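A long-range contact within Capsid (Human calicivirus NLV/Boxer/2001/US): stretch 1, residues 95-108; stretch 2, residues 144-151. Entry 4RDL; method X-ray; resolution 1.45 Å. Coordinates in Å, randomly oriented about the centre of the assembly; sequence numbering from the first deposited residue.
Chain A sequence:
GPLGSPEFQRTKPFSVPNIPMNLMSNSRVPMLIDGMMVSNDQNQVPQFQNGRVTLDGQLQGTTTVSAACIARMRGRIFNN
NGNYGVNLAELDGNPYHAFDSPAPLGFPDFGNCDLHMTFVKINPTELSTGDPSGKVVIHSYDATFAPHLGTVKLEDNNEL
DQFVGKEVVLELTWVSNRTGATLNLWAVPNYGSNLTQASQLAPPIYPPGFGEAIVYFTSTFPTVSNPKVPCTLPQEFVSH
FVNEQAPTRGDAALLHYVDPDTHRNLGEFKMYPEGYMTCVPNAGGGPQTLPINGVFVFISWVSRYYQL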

# COMPACT_ATOMS: atom_id res chain seq x y z
N PRO A 95 -2.47 4.54 20.66
CA PRO A 95 -3.23 5.78 20.76
C PRO A 95 -2.70 6.89 19.87
O PRO A 95 -1.49 7.00 19.64
CB PRO A 95 -3.06 6.18 22.23
CG PRO A 95 -1.90 5.40 22.73
CD PRO A 95 -1.86 4.14 21.94
N TYR A 96 -3.63 7.69 19.35
CA TYR A 96 -3.26 8.91 18.65
C TYR A 96 -3.00 9.95 19.72
O TYR A 96 -3.83 10.18 20.60
CB TYR A 96 -4.39 9.37 17.73
CG TYR A 96 -4.22 10.79 17.26
CD1 TYR A 96 -3.09 11.17 16.53
CD2 TYR A 96 -5.18 11.76 17.53
CE1 TYR A 96 -2.92 12.48 16.10
CE2 TYR A 96 -5.02 13.07 17.10
CZ TYR A 96 -3.89 13.42 16.38
OH TYR A 96 -3.73 14.71 15.96
N HIS A 97 -1.83 10.56 19.65
CA HIS A 97 -1.48 11.61 20.58
C HIS A 97 -2.09 12.90 20.08
O HIS A 97 -1.50 13.62 19.27
CB HIS A 97 0.04 11.72 20.73
CG HIS A 97 0.66 10.52 21.38
ND1 HIS A 97 2.00 10.22 21.27
CD2 HIS A 97 0.12 9.56 22.16
CE1 HIS A 97 2.25 9.12 21.95
NE2 HIS A 97 1.13 8.69 22.50
N ALA A 98 -3.30 13.18 20.58
CA ALA A 98 -4.05 14.36 20.17
C ALA A 98 -3.22 15.62 20.36
O ALA A 98 -2.42 15.72 21.30
CB ALA A 98 -5.37 14.46 20.94
N PHE A 99 -3.40 16.57 19.45
CA PHE A 99 -2.69 17.84 19.48
C PHE A 99 -1.18 17.73 19.21
O PHE A 99 -0.44 18.67 19.52
CB PHE A 99 -2.95 18.58 20.80
CG PHE A 99 -4.41 18.77 21.11
CD1 PHE A 99 -5.07 17.94 22.01
CD2 PHE A 99 -5.14 19.79 20.50
CE1 PHE A 99 -6.42 18.11 22.29
CE2 PHE A 99 -6.48 19.96 20.77
CZ PHE A 99 -7.12 19.12 21.67
N ASP A 100 -0.72 16.63 18.62
CA ASP A 100 0.72 16.37 18.46
C ASP A 100 1.23 16.09 17.03
O ASP A 100 2.44 16.20 16.77
CB ASP A 100 1.17 15.24 19.39
CG ASP A 100 1.78 15.76 20.67
OD1 ASP A 100 2.22 14.94 21.50
OD2 ASP A 100 1.82 17.00 20.85
N SER A 101 0.34 15.67 16.14
CA SER A 101 0.54 15.75 14.70
C SER A 101 -0.85 16.08 14.17
O SER A 101 -1.80 16.01 14.94
CB SER A 101 1.11 14.45 14.11
OG SER A 101 0.15 13.41 14.08
N PRO A 102 -0.99 16.47 12.89
CA PRO A 102 -2.31 17.03 12.56
C PRO A 102 -3.46 16.04 12.73
O PRO A 102 -4.57 16.45 13.04
CB PRO A 102 -2.16 17.43 11.09
CG PRO A 102 -0.69 17.61 10.89
CD PRO A 102 -0.04 16.59 11.77
N ALA A 103 -3.17 14.76 12.53
CA ALA A 103 -4.16 13.70 12.67
C ALA A 103 -3.36 12.42 12.73
O ALA A 103 -2.14 12.44 12.56
CB ALA A 103 -5.10 13.70 11.45
N PRO A 104 -4.03 11.28 12.98
CA PRO A 104 -3.27 10.03 12.96
C PRO A 104 -2.53 9.84 11.63
O PRO A 104 -2.99 10.31 10.58
CB PRO A 104 -4.35 8.96 13.11
CG PRO A 104 -5.44 9.66 13.88
CD PRO A 104 -5.44 11.07 13.35
N LEU A 105 -1.39 9.15 11.66
CA LEU A 105 -0.62 8.95 10.44
C LEU A 105 -1.45 8.22 9.38
O LEU A 105 -2.21 7.30 9.69
CB LEU A 105 0.67 8.19 10.72
CG LEU A 105 1.56 8.85 11.77
CD1 LEU A 105 2.88 8.10 11.90
CD2 LEU A 105 1.82 10.32 11.42
N GLY A 106 -1.32 8.65 8.12
CA GLY A 106 -2.05 8.06 7.01
C GLY A 106 -3.44 8.65 6.78
O GLY A 106 -4.06 8.40 5.75
N PHE A 107 -3.94 9.43 7.73
CA PHE A 107 -5.29 9.98 7.64
C PHE A 107 -5.48 10.70 6.29
O PHE A 107 -4.61 11.44 5.86
CB PHE A 107 -5.51 10.96 8.80
CG PHE A 107 -6.96 11.30 9.05
CD1 PHE A 107 -7.72 10.56 9.95
CD2 PHE A 107 -7.55 12.37 8.40
CE1 PHE A 107 -9.05 10.88 10.18
CE2 PHE A 107 -8.89 12.70 8.63
CZ PHE A 107 -9.64 11.95 9.53
N PRO A 108 -6.64 10.50 5.63
CA PRO A 108 -6.87 11.17 4.34
C PRO A 108 -6.63 12.68 4.43
O PRO A 108 -7.08 13.33 5.39
CB PRO A 108 -8.35 10.89 4.06
CG PRO A 108 -8.61 9.60 4.75
CD PRO A 108 -7.79 9.67 6.03
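Stretch 2, residues 144-151: TFAPHLGT

Stretch 2 packs as a compact bend against stretch 1, which has no regular secondary structure and turns back on itself through two type II beta turns, His 97 to Asp 100 and Pro 104 to Phe 107. In stretch 2, residues 147-149 form a short 3-10 segment, with Leu 149 N hydrogen-bonded to Ala 146 O at 2.8 Å and Gly 150 N to Pro 147 O at 2.9 Å; Gly 150 follows at phi/psi 103/2, angles that by themselves call for glycine. By CA atoms, His 148 lies beside Ala 103 at 4.9 Å and Leu 149 beside Ala 98 at 5.5 Å; the later residue of stretch 2 thus sits by the earlier residue of stretch 1, so this short part of the contact runs in opposite chain order.

Polar contacts centre on His 148, which has the largest area covered by the other stretch. Its carbonyl accepts a hydrogen bond from the first turn, Phe 99 N to His 148 O, 3.1 Å. Its side chain, chi1 t, reaches back into stretch 1, where His 148 ND1 donates to Ser 101 O at 2.9 Å and more weakly to Pro 102 O at 3.3 Å. Ser 101 O also accepts from Tyr 96 OH at 2.5 Å, so one carbonyl gathers the tyrosine and the histidine; Tyr 96 OH lies 3.2 Å from His 148 ND1.

Among the aromatic contacts, Phe 99 directs its ring edge toward the face of His 148 in an offset arrangement, with centroids 5.3 Å apart and planes at 76°. Pro 147 CB sits over one face of the Phe 107 ring, 4.2 Å from its centroid, in a CH-pi contact.

Apolar packing completes the contact. Pro 147 CB meets Ala 103 CB at 4.0 Å, Phe 145 CZ approaches Phe 107 CE2 at 3.9 Å, and Leu 149 CG lies 3.9 Å from Phe 99 CZ. Together the two stretches bury 471 Å².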

# COMPACT_ATOMS: atom_id res chain seq x y z
N THR A 144 -17.57 19.46 13.65
CA THR A 144 -17.56 18.07 14.09
C THR A 144 -16.50 17.22 13.38
O THR A 144 -16.29 16.06 13.72
CB THR A 144 -18.94 17.43 13.91
OG1 THR A 144 -19.46 17.76 12.62
CG2 THR A 144 -19.90 17.94 14.97
N PHE A 145 -15.83 17.80 12.38
CA PHE A 145 -14.64 17.18 11.82
C PHE A 145 -13.46 17.69 12.63
O PHE A 145 -13.00 18.82 12.42
CB PHE A 145 -14.50 17.52 10.33
CG PHE A 145 -13.25 16.98 9.68
CD1 PHE A 145 -13.11 15.62 9.42
CD2 PHE A 145 -12.21 17.83 9.34
CE1 PHE A 145 -11.96 15.12 8.82
CE2 PHE A 145 -11.05 17.34 8.74
CZ PHE A 145 -10.92 15.98 8.49
N ALA A 146 -12.99 16.88 13.58
CA ALA A 146 -11.98 17.34 14.53
C ALA A 146 -10.90 16.28 14.78
O ALA A 146 -10.61 15.94 15.93
CB ALA A 146 -12.66 17.76 15.85
N PRO A 147 -10.29 15.75 13.71
CA PRO A 147 -9.37 14.63 13.91
C PRO A 147 -8.18 14.97 14.81
O PRO A 147 -7.69 14.11 15.53
CB PRO A 147 -8.92 14.28 12.48
CG PRO A 147 -9.14 15.55 11.69
CD PRO A 147 -10.41 16.13 12.29
N HIS A 148 -7.73 16.23 14.77
CA HIS A 148 -6.62 16.67 15.62
C HIS A 148 -7.01 16.57 17.09
O HIS A 148 -6.14 16.41 17.96
CB HIS A 148 -6.24 18.10 15.26
CG HIS A 148 -5.00 18.60 15.94
ND1 HIS A 148 -3.79 17.95 15.83
CD2 HIS A 148 -4.78 19.70 16.69
CE1 HIS A 148 -2.87 18.62 16.51
NE2 HIS A 148 -3.45 19.69 17.04
N LEU A 149 -8.31 16.70 17.37
CA LEU A 149 -8.84 16.58 18.73
C LEU A 149 -9.19 15.13 19.06
O LEU A 149 -9.56 14.82 20.19
CB LEU A 149 -10.09 17.45 18.90
CG LEU A 149 -9.91 18.96 18.96
CD1 LEU A 149 -9.27 19.50 17.69
CD2 LEU A 149 -11.26 19.64 19.21
N GLY A 150 -9.10 14.26 18.06
CA GLY A 150 -9.33 12.84 18.26
C GLY A 150 -10.67 12.29 17.79
O GLY A 150 -10.92 11.09 17.96
N THR A 151 -11.52 13.13 17.19
CA THR A 151 -12.85 12.68 16.79
C THR A 151 -13.31 13.20 15.43
O THR A 151 -13.00 14.34 15.06
CB THR A 151 -13.94 13.05 17.84
OG1 THR A 151 -14.08 14.47 17.92
CG2 THR A 151 -13.57 12.50 19.22